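Local coordinates for ethanolamine utilization protein EutN/carboxysome structural protein Ccml (Halothece sp., PDB 6OWG) that probably forms pentamers that occupy the vertices of the icosahedral protein shell of a bacterial microcompartment, as carboxysome CcmL does, at residues M1-V6 against W54-R59; K5-V10 against L26-D31; V42-V47 against R72-M77. All coordinates share one frame; numbering follows the deposited sequence.

Contact 1: M1-V6 against W54-R59; sequences MQMAKV and WVLVNR
Gln2 and Val57, then Ala4 and Val55, are the hydrogen-bonded antiparallel pairs by which the N-terminal strand joins strand 54-59 in the OB-like barrel of this EutN/CcmL-family protein. Each pair exchanges two N-H...O bonds, among them one of 2.8 Å from Val55 N to Ala4 O. Met3-Leu56 and Lys5-Trp54 are the non-hydrogen-bonded pairs between and beyond them.

The middle of the ladder is buried and closely packed on both faces. The face carrying Ala4, Val55 and Val57 also meets Leu27 and Phe29 of strand 24-30. Val57 holds CG1 between its backbone N and carbonyl carbon (chi1 53°), and this methyl reaches Ala4 CB at 3.9 Å. Farther along, the Val6 and Val55 side chains cross at about a right angle, CG2 of Val6 3.9 Å from CG1 of Val55. On the other face Met3 and Leu56 lie side by side, pointing the same way, with Met3 CG 3.8 Å from Leu56 CD2.

The contact opens toward solvent at Lys5 and Trp54, both partly exposed. The indole stacks on Tyr93, while the lysine amine bonds to Gly52 O. The two side chains cross obliquely, Lys5 CG lying 4.1 Å from Trp54 CD1.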
ATOM      1  N   MET D   1     -23.958 -65.832  79.548  1.00  5.02           N
ATOM      2  CA  MET D   1     -25.300 -66.378  79.403  1.00  5.02           C
ATOM      3  C   MET D   1     -25.702 -67.199  80.612  1.00  5.02           C
ATOM      4  O   MET D   1     -24.860 -67.638  81.388  1.00  5.02           O
ATOM      5  CB  MET D   1     -25.402 -67.243  78.146  1.00  5.02           C
ATOM      6  CG  MET D   1     -25.570 -66.471  76.852  1.00  5.02           C
ATOM      7  SD  MET D   1     -24.051 -65.689  76.288  1.00  5.02           S
ATOM      8  CE  MET D   1     -22.924 -67.076  76.307  1.00  5.02           C
ATOM      9  N   GLN D   2     -27.004 -67.399  80.764  1.00  4.96           N
ATOM     10  CA  GLN D   2     -27.558 -68.273  81.780  1.00  4.96           C
ATOM     11  C   GLN D   2     -28.442 -69.306  81.106  1.00  4.96           C
ATOM     12  O   GLN D   2     -29.024 -69.050  80.052  1.00  4.96           O
ATOM     13  CB  GLN D   2     -28.373 -67.496  82.813  1.00  4.96           C
ATOM     14  CG  GLN D   2     -27.547 -66.662  83.762  1.00  4.96           C
ATOM     15  CD  GLN D   2     -26.926 -67.490  84.856  1.00  4.96           C
ATOM     16  OE1 GLN D   2     -25.710 -67.497  85.031  1.00  4.96           O
ATOM     17  NE2 GLN D   2     -27.759 -68.198  85.602  1.00  4.96           N
ATOM     18  N   MET D   3     -28.530 -70.479  81.716  1.00  5.33           N
ATOM     19  CA  MET D   3     -29.471 -71.492  81.272  1.00  5.33           C
ATOM     20  C   MET D   3     -30.813 -71.243  81.936  1.00  5.33           C
ATOM     21  O   MET D   3     -30.891 -71.035  83.148  1.00  5.33           O
ATOM     22  CB  MET D   3     -28.968 -72.894  81.608  1.00  5.33           C
ATOM     23  CG  MET D   3     -27.691 -73.278  80.899  1.00  5.33           C
ATOM     24  SD  MET D   3     -27.370 -75.042  80.968  1.00  5.33           S
ATOM     25  CE  MET D   3     -27.418 -75.326  82.729  1.00  5.33           C
ATOM     26  N   ALA D   4     -31.868 -71.245  81.133  1.00  4.79           N
ATOM     27  CA  ALA D   4     -33.201 -70.983  81.636  1.00  4.79           C
ATOM     28  C   ALA D   4     -34.186 -71.921  80.959  1.00  4.79           C
ATOM     29  O   ALA D   4     -33.954 -72.408  79.853  1.00  4.79           O
ATOM     30  CB  ALA D   4     -33.607 -69.523  81.414  1.00  4.79           C
ATOM     31  N   LYS D   5     -35.288 -72.177  81.651  1.00  5.08           N
ATOM     32  CA  LYS D   5     -36.384 -72.977  81.133  1.00  5.08           C
ATOM     33  C   LYS D   5     -37.559 -72.066  80.814  1.00  5.08           C
ATOM     34  O   LYS D   5     -37.916 -71.204  81.619  1.00  5.08           O
ATOM     35  CB  LYS D   5     -36.800 -74.044  82.145  1.00  5.08           C
ATOM     36  CG  LYS D   5     -37.773 -75.067  81.617  1.00  5.08           C
ATOM     37  CD  LYS D   5     -38.333 -75.905  82.746  1.00  5.08           C
ATOM     38  CE  LYS D   5     -39.382 -76.880  82.246  1.00  5.08           C
ATOM     39  NZ  LYS D   5     -38.805 -77.886  81.316  1.00  5.08           N
ATOM     40  N   VAL D   6     -38.153 -72.253  79.637  1.00  5.15           N
ATOM     41  CA  VAL D   6     -39.291 -71.444  79.205  1.00  5.15           C
ATOM     42  C   VAL D   6     -40.503 -71.884  80.021  1.00  5.15           C
ATOM     43  O   VAL D   6     -41.015 -72.988  79.844  1.00  5.15           O
ATOM     44  CB  VAL D   6     -39.553 -71.572  77.705  1.00  5.15           C
ATOM     45  CG1 VAL D   6     -40.612 -70.579  77.273  1.00  5.15           C
ATOM     46  CG2 VAL D   6     -38.277 -71.380  76.915  1.00  5.15           C
ATOM     47  N   TRP D  54     -35.232 -75.615  77.036  1.00  5.56           N
ATOM     48  CA  TRP D  54     -34.054 -75.082  77.699  1.00  5.56           C
ATOM     49  C   TRP D  54     -33.381 -74.091  76.766  1.00  5.56           C
ATOM     50  O   TRP D  54     -33.065 -74.426  75.622  1.00  5.56           O
ATOM     51  CB  TRP D  54     -33.084 -76.199  78.068  1.00  5.56           C
ATOM     52  CG  TRP D  54     -33.449 -76.926  79.305  1.00  5.56           C
ATOM     53  CD1 TRP D  54     -34.700 -77.137  79.796  1.00  5.56           C
ATOM     54  CD2 TRP D  54     -32.547 -77.553  80.215  1.00  5.56           C
ATOM     55  NE1 TRP D  54     -34.635 -77.853  80.962  1.00  5.56           N
ATOM     56  CE2 TRP D  54     -33.321 -78.118  81.244  1.00  5.56           C
ATOM     57  CE3 TRP D  54     -31.156 -77.677  80.271  1.00  5.56           C
ATOM     58  CZ2 TRP D  54     -32.754 -78.807  82.309  1.00  5.56           C
ATOM     59  CZ3 TRP D  54     -30.596 -78.355  81.330  1.00  5.56           C
ATOM     60  CH2 TRP D  54     -31.392 -78.914  82.334  1.00  5.56           C
ATOM     61  N   VAL D  55     -33.177 -72.869  77.247  1.00  4.56           N
ATOM     62  CA  VAL D  55     -32.636 -71.802  76.420  1.00  4.56           C
ATOM     63  C   VAL D  55     -31.429 -71.189  77.110  1.00  4.56           C
ATOM     64  O   VAL D  55     -31.262 -71.280  78.327  1.00  4.56           O
ATOM     65  CB  VAL D  55     -33.686 -70.709  76.109  1.00  4.56           C
ATOM     66  CG1 VAL D  55     -34.765 -71.248  75.193  1.00  4.56           C
ATOM     67  CG2 VAL D  55     -34.290 -70.156  77.386  1.00  4.56           C
ATOM     68  N   LEU D  56     -30.572 -70.573  76.305  1.00  4.54           N
ATOM     69  CA  LEU D  56     -29.529 -69.689  76.800  1.00  4.54           C
ATOM     70  C   LEU D  56     -30.013 -68.256  76.653  1.00  4.54           C
ATOM     71  O   LEU D  56     -30.381 -67.830  75.556  1.00  4.54           O
ATOM     72  CB  LEU D  56     -28.214 -69.881  76.048  1.00  4.54           C
ATOM     73  CG  LEU D  56     -27.381 -71.117  76.362  1.00  4.54           C
ATOM     74  CD1 LEU D  56     -26.132 -71.089  75.522  1.00  4.54           C
ATOM     75  CD2 LEU D  56     -27.036 -71.182  77.834  1.00  4.54           C
ATOM     76  N   VAL D  57     -30.014 -67.521  77.755  1.00  4.36           N
ATOM     77  CA  VAL D  57     -30.448 -66.134  77.781  1.00  4.36           C
ATOM     78  C   VAL D  57     -29.282 -65.267  78.243  1.00  4.36           C
ATOM     79  O   VAL D  57     -28.570 -65.615  79.190  1.00  4.36           O
ATOM     80  CB  VAL D  57     -31.713 -65.968  78.661  1.00  4.36           C
ATOM     81  CG1 VAL D  57     -31.521 -66.547  80.049  1.00  4.36           C
ATOM     82  CG2 VAL D  57     -32.139 -64.516  78.752  1.00  4.36           C
ATOM     83  N   ASN D  58     -29.042 -64.173  77.530  1.00  4.98           N
ATOM     84  CA  ASN D  58     -28.005 -63.244  77.931  1.00  4.98           C
ATOM     85  C   ASN D  58     -28.624 -62.094  78.723  1.00  4.98           C
ATOM     86  O   ASN D  58     -29.841 -62.012  78.900  1.00  4.98           O
ATOM     87  CB  ASN D  58     -27.193 -62.769  76.716  1.00  4.98           C
ATOM     88  CG  ASN D  58     -28.033 -62.076  75.647  1.00  4.98           C
ATOM     89  OD1 ASN D  58     -29.227 -61.852  75.798  1.00  4.98           O
ATOM     90  ND2 ASN D  58     -27.385 -61.730  74.550  1.00  4.98           N
ATOM     91  N   ARG D  59     -27.778 -61.188  79.196  1.00  5.59           N
ATOM     92  CA  ARG D  59     -28.225 -60.079  80.017  1.00  5.59           C
ATOM     93  C   ARG D  59     -27.534 -58.816  79.535  1.00  5.59           C
ATOM     94  O   ARG D  59     -26.427 -58.861  78.998  1.00  5.59           O
ATOM     95  CB  ARG D  59     -27.928 -60.333  81.499  1.00  5.59           C
ATOM     96  CG  ARG D  59     -28.862 -59.626  82.451  1.00  5.59           C
ATOM     97  CD  ARG D  59     -28.629 -60.065  83.884  1.00  5.59           C
ATOM     98  NE  ARG D  59     -27.362 -59.567  84.408  1.00  5.59           N
ATOM     99  CZ  ARG D  59     -26.990 -59.665  85.680  1.00  5.59           C
ATOM    100  NH1 ARG D  59     -27.794 -60.235  86.564  1.00  5.59           N
ATOM    101  NH2 ARG D  59     -25.817 -59.186  86.067  1.00  5.59           N
TER

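Contact 2: K5-V10 against L26-D31; sequences KVCGTV and LLQFID
Cys7 lays its thiol over the base of the Gln28 side chain, with SG 3.6 Å from Gln28 CB. The sulfur is anti to its own carbonyl carbon (chi1 -73°), which sets it beside its own backbone N, turned back toward Lys5 and onto Gln28. The glutamine chain runs out extended past it and is held at its tip by a bond from NE2 to Leu37 O.

Beneath this overlap the antiparallel register slips by one residue. Lys5 pairs with Gln28 through two backbone bonds, and Val6 faces Leu27, but Cys7 and Gly8 together face Leu26, forming a classic beta bulge. Leu26 O therefore accepts two N-H groups: Cys7 N at 2.9 Å, nearly along the carbonyl, and Gly8 N at 3.0 Å, in the carbonyl plane on a lone pair. The return bond is less regular, because Leu26 N reaches Gly8 O at 2.7 Å from 50° above the carbonyl plane.

On the barrel's inner side Val6 and Leu27 lie alongside each other, pointing the same way. Val6 CG2 meets Leu27 CD2 at 3.7 Å, and the leucine goes on to pack against Ala4, Ala43 and Val55. Past the bulge, Val10 crosses Leu26 obliquely, with its CG2 4.1 Å from Leu26 CB. Gly8, Thr9 and Val10 also form an antiparallel ladder with a strand of a neighbouring subunit, which carries the sheet across the interface.

Classic bulges accentuate the twist of a strand, consistent with one long strand serving both the barrel and the subunit boundary. Two donors converging on Leu26 O would polarise that carbonyl, and they keep both peptide N-H groups of the bulge satisfied despite the extra residue.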
ATOM      1  N   LYS D   5     -35.288 -72.177  81.651  1.00  5.08           N
ATOM      2  CA  LYS D   5     -36.384 -72.977  81.133  1.00  5.08           C
ATOM      3  C   LYS D   5     -37.559 -72.066  80.814  1.00  5.08           C
ATOM      4  O   LYS D   5     -37.916 -71.204  81.619  1.00  5.08           O
ATOM      5  CB  LYS D   5     -36.800 -74.044  82.145  1.00  5.08           C
ATOM      6  CG  LYS D   5     -37.773 -75.067  81.617  1.00  5.08           C
ATOM      7  CD  LYS D   5     -38.333 -75.905  82.746  1.00  5.08           C
ATOM      8  CE  LYS D   5     -39.382 -76.880  82.246  1.00  5.08           C
ATOM      9  NZ  LYS D   5     -38.805 -77.886  81.316  1.00  5.08           N
ATOM     10  N   VAL D   6     -38.153 -72.253  79.637  1.00  5.15           N
ATOM     11  CA  VAL D   6     -39.291 -71.444  79.205  1.00  5.15           C
ATOM     12  C   VAL D   6     -40.503 -71.884  80.021  1.00  5.15           C
ATOM     13  O   VAL D   6     -41.015 -72.988  79.844  1.00  5.15           O
ATOM     14  CB  VAL D   6     -39.553 -71.572  77.705  1.00  5.15           C
ATOM     15  CG1 VAL D   6     -40.612 -70.579  77.273  1.00  5.15           C
ATOM     16  CG2 VAL D   6     -38.277 -71.380  76.915  1.00  5.15           C
ATOM     17  N   CYS D   7     -40.968 -71.017  80.918  1.00  6.33           N
ATOM     18  CA  CYS D   7     -42.114 -71.366  81.747  1.00  6.33           C
ATOM     19  C   CYS D   7     -43.392 -70.695  81.267  1.00  6.33           C
ATOM     20  O   CYS D   7     -44.490 -71.128  81.626  1.00  6.33           O
ATOM     21  CB  CYS D   7     -41.839 -71.018  83.209  1.00  6.33           C
ATOM     22  SG  CYS D   7     -40.671 -72.142  84.002  1.00  6.33           S
ATOM     23  N   GLY D   8     -43.284 -69.645  80.467  1.00  5.44           N
ATOM     24  CA  GLY D   8     -44.487 -69.047  79.946  1.00  5.44           C
ATOM     25  C   GLY D   8     -44.227 -67.826  79.100  1.00  5.44           C
ATOM     26  O   GLY D   8     -43.100 -67.560  78.684  1.00  5.44           O
ATOM     27  N   THR D   9     -45.305 -67.088  78.842  1.00  5.89           N
ATOM     28  CA  THR D   9     -45.281 -65.904  77.999  1.00  5.89           C
ATOM     29  C   THR D   9     -45.821 -64.715  78.776  1.00  5.89           C
ATOM     30  O   THR D   9     -46.670 -64.870  79.655  1.00  5.89           O
ATOM     31  CB  THR D   9     -46.113 -66.092  76.716  1.00  5.89           C
ATOM     32  OG1 THR D   9     -47.480 -66.345  77.056  1.00  5.89           O
ATOM     33  CG2 THR D   9     -45.590 -67.245  75.892  1.00  5.89           C
ATOM     34  N   VAL D  10     -45.314 -63.531  78.450  1.00  5.53           N
ATOM     35  CA  VAL D  10     -45.804 -62.272  78.994  1.00  5.53           C
ATOM     36  C   VAL D  10     -46.295 -61.428  77.830  1.00  5.53           C
ATOM     37  O   VAL D  10     -45.543 -61.162  76.887  1.00  5.53           O
ATOM     38  CB  VAL D  10     -44.714 -61.530  79.790  1.00  5.53           C
ATOM     39  CG1 VAL D  10     -45.249 -60.215  80.317  1.00  5.53           C
ATOM     40  CG2 VAL D  10     -44.200 -62.389  80.928  1.00  5.53           C
ATOM     41  N   LEU D  26     -41.386 -65.699  79.593  1.00  5.11           N
ATOM     42  CA  LEU D  26     -41.102 -65.820  81.017  1.00  5.11           C
ATOM     43  C   LEU D  26     -40.219 -67.046  81.205  1.00  5.11           C
ATOM     44  O   LEU D  26     -40.673 -68.177  81.012  1.00  5.11           O
ATOM     45  CB  LEU D  26     -42.387 -65.932  81.828  1.00  5.11           C
ATOM     46  CG  LEU D  26     -42.200 -65.877  83.340  1.00  5.11           C
ATOM     47  CD1 LEU D  26     -42.086 -64.442  83.796  1.00  5.11           C
ATOM     48  CD2 LEU D  26     -43.342 -66.578  84.038  1.00  5.11           C
ATOM     49  N   LEU D  27     -38.961 -66.825  81.566  1.00  4.84           N
ATOM     50  CA  LEU D  27     -37.985 -67.893  81.707  1.00  4.84           C
ATOM     51  C   LEU D  27     -37.550 -68.002  83.157  1.00  4.84           C
ATOM     52  O   LEU D  27     -37.075 -67.023  83.731  1.00  4.84           O
ATOM     53  CB  LEU D  27     -36.757 -67.640  80.838  1.00  4.84           C
ATOM     54  CG  LEU D  27     -36.916 -67.061  79.443  1.00  4.84           C
ATOM     55  CD1 LEU D  27     -35.582 -66.555  78.998  1.00  4.84           C
ATOM     56  CD2 LEU D  27     -37.413 -68.121  78.498  1.00  4.84           C
ATOM     57  N   GLN D  28     -37.689 -69.188  83.735  1.00  5.85           N
ATOM     58  CA  GLN D  28     -37.146 -69.471  85.054  1.00  5.85           C
ATOM     59  C   GLN D  28     -35.741 -70.033  84.903  1.00  5.85           C
ATOM     60  O   GLN D  28     -35.504 -70.902  84.061  1.00  5.85           O
ATOM     61  CB  GLN D  28     -38.024 -70.455  85.821  1.00  5.85           C
ATOM     62  CG  GLN D  28     -37.693 -70.540  87.294  1.00  5.85           C
ATOM     63  CD  GLN D  28     -38.538 -71.557  88.018  1.00  5.85           C
ATOM     64  OE1 GLN D  28     -39.428 -72.169  87.433  1.00  5.85           O
ATOM     65  NE2 GLN D  28     -38.262 -71.747  89.301  1.00  5.85           N
ATOM     66  N   PHE D  29     -34.819 -69.538  85.719  1.00  5.78           N
ATOM     67  CA  PHE D  29     -33.438 -69.984  85.638  1.00  5.78           C
ATOM     68  C   PHE D  29     -33.279 -71.366  86.252  1.00  5.78           C
ATOM     69  O   PHE D  29     -33.907 -71.695  87.260  1.00  5.78           O
ATOM     70  CB  PHE D  29     -32.518 -68.987  86.332  1.00  5.78           C
ATOM     71  CG  PHE D  29     -32.372 -67.697  85.597  1.00  5.78           C
ATOM     72  CD1 PHE D  29     -31.848 -67.674  84.320  1.00  5.78           C
ATOM     73  CD2 PHE D  29     -32.768 -66.506  86.173  1.00  5.78           C
ATOM     74  CE1 PHE D  29     -31.719 -66.485  83.637  1.00  5.78           C
ATOM     75  CE2 PHE D  29     -32.637 -65.315  85.490  1.00  5.78           C
ATOM     76  CZ  PHE D  29     -32.111 -65.308  84.222  1.00  5.78           C
ATOM     77  N   ILE D  30     -32.444 -72.178  85.623  1.00  7.16           N
ATOM     78  CA  ILE D  30     -32.102 -73.510  86.101  1.00  7.16           C
ATOM     79  C   ILE D  30     -30.629 -73.505  86.463  1.00  7.16           C
ATOM     80  O   ILE D  30     -29.840 -72.768  85.870  1.00  7.16           O
ATOM     81  CB  ILE D  30     -32.408 -74.584  85.040  1.00  7.16           C
ATOM     82  CG1 ILE D  30     -31.834 -74.149  83.702  1.00  7.16           C
ATOM     83  CG2 ILE D  30     -33.893 -74.807  84.914  1.00  7.16           C
ATOM     84  CD1 ILE D  30     -32.021 -75.111  82.627  1.00  7.16           C
ATOM     85  N   ASP D  31     -30.253 -74.325  87.440  1.00 10.41           N
ATOM     86  CA  ASP D  31     -28.874 -74.305  87.900  1.00 10.41           C
ATOM     87  C   ASP D  31     -27.989 -75.167  87.000  1.00 10.41           C
ATOM     88  O   ASP D  31     -28.408 -75.658  85.949  1.00 10.41           O
ATOM     89  CB  ASP D  31     -28.789 -74.730  89.369  1.00 10.41           C
ATOM     90  CG  ASP D  31     -29.324 -76.136  89.630  1.00 10.41           C
ATOM     91  OD1 ASP D  31     -29.843 -76.798  88.710  1.00 10.41           O
ATOM     92  OD2 ASP D  31     -29.223 -76.586  90.789  1.00 10.41           O
TER

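Contact 3: V42-V47 against R72-M77; sequences VAADPV and RPLDAM
Ala44 and Met77 form a single backbone bridge, their CA atoms 4.5 Å apart, where the ends of the OB-like sheet meet to close the barrel. The one hydrogen bond between the two segments runs from Ala44 N to Ala76 O. It is 3.1 Å long, and the donor stands 41° above the carbonyl plane. Ala44 is tied to the same strand a second time, by a backbone bond to Val78.

Small side chains fill the join. Ala43 CB touches Ala76 CB at 3.8 Å, while Ala44 CB rests at 4.0 Å against CD1 of Leu74, next to the inverse gamma turn centred on Pro73. Farther along 42-47, Met77 carries CG anti to its backbone N (chi1 174°), bringing the thioether across the Pro46 ring at about a right angle. Its SD lies 3.7 Å from Pro46 CG, and His69 touches both residues.

Neighbouring subunits border this seam. Asp75 OD1 accepts a hydrogen bond from Met1 N of one, and Leu74 packs on that same methionine. Between 42-47 and 72-77, then, a lone hydrogen bond is supplemented by buried apolar contacts of alanine, leucine, proline and methionine, and the bond to Val78 adds to the closure.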
ATOM      1  N   VAL D  42     -37.696 -62.043  82.058  1.00  4.53           N
ATOM      2  CA  VAL D  42     -38.511 -61.867  80.864  1.00  4.53           C
ATOM      3  C   VAL D  42     -37.570 -61.438  79.752  1.00  4.53           C
ATOM      4  O   VAL D  42     -36.890 -60.412  79.868  1.00  4.53           O
ATOM      5  CB  VAL D  42     -39.639 -60.847  81.078  1.00  4.53           C
ATOM      6  CG1 VAL D  42     -40.419 -60.654  79.791  1.00  4.53           C
ATOM      7  CG2 VAL D  42     -40.561 -61.304  82.194  1.00  4.53           C
ATOM      8  N   ALA D  43     -37.511 -62.227  78.686  1.00  4.48           N
ATOM      9  CA  ALA D  43     -36.531 -62.019  77.635  1.00  4.48           C
ATOM     10  C   ALA D  43     -37.199 -61.996  76.273  1.00  4.48           C
ATOM     11  O   ALA D  43     -38.241 -62.617  76.061  1.00  4.48           O
ATOM     12  CB  ALA D  43     -35.459 -63.104  77.653  1.00  4.48           C
ATOM     13  N   ALA D  44     -36.584 -61.257  75.355  1.00  5.43           N
ATOM     14  CA  ALA D  44     -36.951 -61.326  73.952  1.00  5.43           C
ATOM     15  C   ALA D  44     -36.543 -62.674  73.374  1.00  5.43           C
ATOM     16  O   ALA D  44     -35.566 -63.288  73.803  1.00  5.43           O
ATOM     17  CB  ALA D  44     -36.285 -60.197  73.171  1.00  5.43           C
ATOM     18  N   ASP D  45     -37.305 -63.137  72.386  1.00  7.14           N
ATOM     19  CA  ASP D  45     -37.133 -64.471  71.818  1.00  7.14           C
ATOM     20  C   ASP D  45     -37.049 -64.385  70.298  1.00  7.14           C
ATOM     21  O   ASP D  45     -38.060 -64.558  69.601  1.00  7.14           O
ATOM     22  CB  ASP D  45     -38.272 -65.388  72.253  1.00  7.14           C
ATOM     23  CG  ASP D  45     -38.047 -66.820  71.852  1.00  7.14           C
ATOM     24  OD1 ASP D  45     -37.221 -67.490  72.500  1.00  7.14           O
ATOM     25  OD2 ASP D  45     -38.701 -67.282  70.898  1.00  7.14           O
ATOM     26  N   PRO D  46     -35.863 -64.116  69.746  1.00  7.55           N
ATOM     27  CA  PRO D  46     -35.715 -64.198  68.286  1.00  7.55           C
ATOM     28  C   PRO D  46     -35.589 -65.626  67.792  1.00  7.55           C
ATOM     29  O   PRO D  46     -36.083 -65.944  66.705  1.00  7.55           O
ATOM     30  CB  PRO D  46     -34.431 -63.400  68.012  1.00  7.55           C
ATOM     31  CG  PRO D  46     -34.051 -62.781  69.317  1.00  7.55           C
ATOM     32  CD  PRO D  46     -34.632 -63.632  70.381  1.00  7.55           C
ATOM     33  N   VAL D  47     -34.931 -66.488  68.555  1.00  7.60           N
ATOM     34  CA  VAL D  47     -34.832 -67.910  68.259  1.00  7.60           C
ATOM     35  C   VAL D  47     -36.081 -68.558  68.829  1.00  7.60           C
ATOM     36  O   VAL D  47     -36.247 -68.595  70.052  1.00  7.60           O
ATOM     37  CB  VAL D  47     -33.564 -68.518  68.876  1.00  7.60           C
ATOM     38  CG1 VAL D  47     -33.465 -69.990  68.552  1.00  7.60           C
ATOM     39  CG2 VAL D  47     -32.336 -67.768  68.417  1.00  7.60           C
ATOM     40  N   ARG D  72     -33.836 -51.003  70.703  1.00  8.69           N
ATOM     41  CA  ARG D  72     -34.935 -51.523  71.495  1.00  8.69           C
ATOM     42  C   ARG D  72     -34.537 -51.614  72.960  1.00  8.69           C
ATOM     43  O   ARG D  72     -33.418 -52.021  73.274  1.00  8.69           O
ATOM     44  CB  ARG D  72     -35.350 -52.906  70.997  1.00  8.69           C
ATOM     45  CG  ARG D  72     -35.874 -52.919  69.584  1.00  8.69           C
ATOM     46  CD  ARG D  72     -36.547 -54.237  69.277  1.00  8.69           C
ATOM     47  NE  ARG D  72     -36.964 -54.322  67.883  1.00  8.69           N
ATOM     48  CZ  ARG D  72     -38.177 -54.003  67.448  1.00  8.69           C
ATOM     49  NH1 ARG D  72     -38.470 -54.109  66.162  1.00  8.69           N
ATOM     50  NH2 ARG D  72     -39.096 -53.577  68.300  1.00  8.69           N
ATOM     51  N   PRO D  73     -35.423 -51.249  73.878  1.00  7.04           N
ATOM     52  CA  PRO D  73     -35.094 -51.265  75.315  1.00  7.04           C
ATOM     53  C   PRO D  73     -35.169 -52.664  75.917  1.00  7.04           C
ATOM     54  O   PRO D  73     -36.033 -52.998  76.731  1.00  7.04           O
ATOM     55  CB  PRO D  73     -36.142 -50.313  75.893  1.00  7.04           C
ATOM     56  CG  PRO D  73     -37.307 -50.474  75.005  1.00  7.04           C
ATOM     57  CD  PRO D  73     -36.770 -50.712  73.632  1.00  7.04           C
ATOM     58  N   LEU D  74     -34.225 -53.511  75.522  1.00  6.36           N
ATOM     59  CA  LEU D  74     -34.183 -54.906  75.933  1.00  6.36           C
ATOM     60  C   LEU D  74     -32.898 -55.166  76.699  1.00  6.36           C
ATOM     61  O   LEU D  74     -31.822 -54.733  76.275  1.00  6.36           O
ATOM     62  CB  LEU D  74     -34.267 -55.831  74.718  1.00  6.36           C
ATOM     63  CG  LEU D  74     -35.531 -55.708  73.873  1.00  6.36           C
ATOM     64  CD1 LEU D  74     -35.319 -56.350  72.532  1.00  6.36           C
ATOM     65  CD2 LEU D  74     -36.694 -56.352  74.580  1.00  6.36           C
ATOM     66  N   ASP D  75     -33.010 -55.868  77.826  1.00  5.10           N
ATOM     67  CA  ASP D  75     -31.846 -56.241  78.621  1.00  5.10           C
ATOM     68  C   ASP D  75     -31.735 -57.746  78.816  1.00  5.10           C
ATOM     69  O   ASP D  75     -30.947 -58.194  79.653  1.00  5.10           O
ATOM     70  CB  ASP D  75     -31.871 -55.531  79.978  1.00  5.10           C
ATOM     71  CG  ASP D  75     -33.026 -55.972  80.847  1.00  5.10           C
ATOM     72  OD1 ASP D  75     -34.088 -56.298  80.293  1.00  5.10           O
ATOM     73  OD2 ASP D  75     -32.878 -55.992  82.085  1.00  5.10           O
ATOM     74  N   ALA D  76     -32.504 -58.531  78.068  1.00  4.69           N
ATOM     75  CA  ALA D  76     -32.455 -59.982  78.139  1.00  4.69           C
ATOM     76  C   ALA D  76     -32.969 -60.531  76.820  1.00  4.69           C
ATOM     77  O   ALA D  76     -33.902 -59.978  76.239  1.00  4.69           O
ATOM     78  CB  ALA D  76     -33.287 -60.519  79.306  1.00  4.69           C
ATOM     79  N   MET D  77     -32.353 -61.615  76.355  1.00  5.23           N
ATOM     80  CA  MET D  77     -32.670 -62.159  75.043  1.00  5.23           C
ATOM     81  C   MET D  77     -32.267 -63.622  74.996  1.00  5.23           C
ATOM     82  O   MET D  77     -31.152 -63.967  75.385  1.00  5.23           O
ATOM     83  CB  MET D  77     -31.947 -61.379  73.944  1.00  5.23           C
ATOM     84  CG  MET D  77     -32.099 -61.958  72.563  1.00  5.23           C
ATOM     85  SD  MET D  77     -31.659 -60.784  71.283  1.00  5.23           S
ATOM     86  CE  MET D  77     -29.885 -60.955  71.268  1.00  5.23           C
TER

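Overall arrangement
Contacts 1 and 2 both start from strand 2-11, central in the sheet order 39-44, 24-30, 2-11, 54-59, 76-81, and their centres lie 8 Å apart. Contact 3 brings together the two outermost strands of that order, about 11 Å from the centre of contact 1 and 13 Å from that of contact 2, turning the sheet into a barrel. Along the chain contact 2 closes before contact 3 opens, whereas the segments of contacts 1 and 3 alternate. Inside the barrel Ala43 CB meets both Leu27 CD1 and Val57 CG2, joining all three contacts in one apolar interior. Each also borders neighbouring subunits, so barrel and oligomer are built from the same strands.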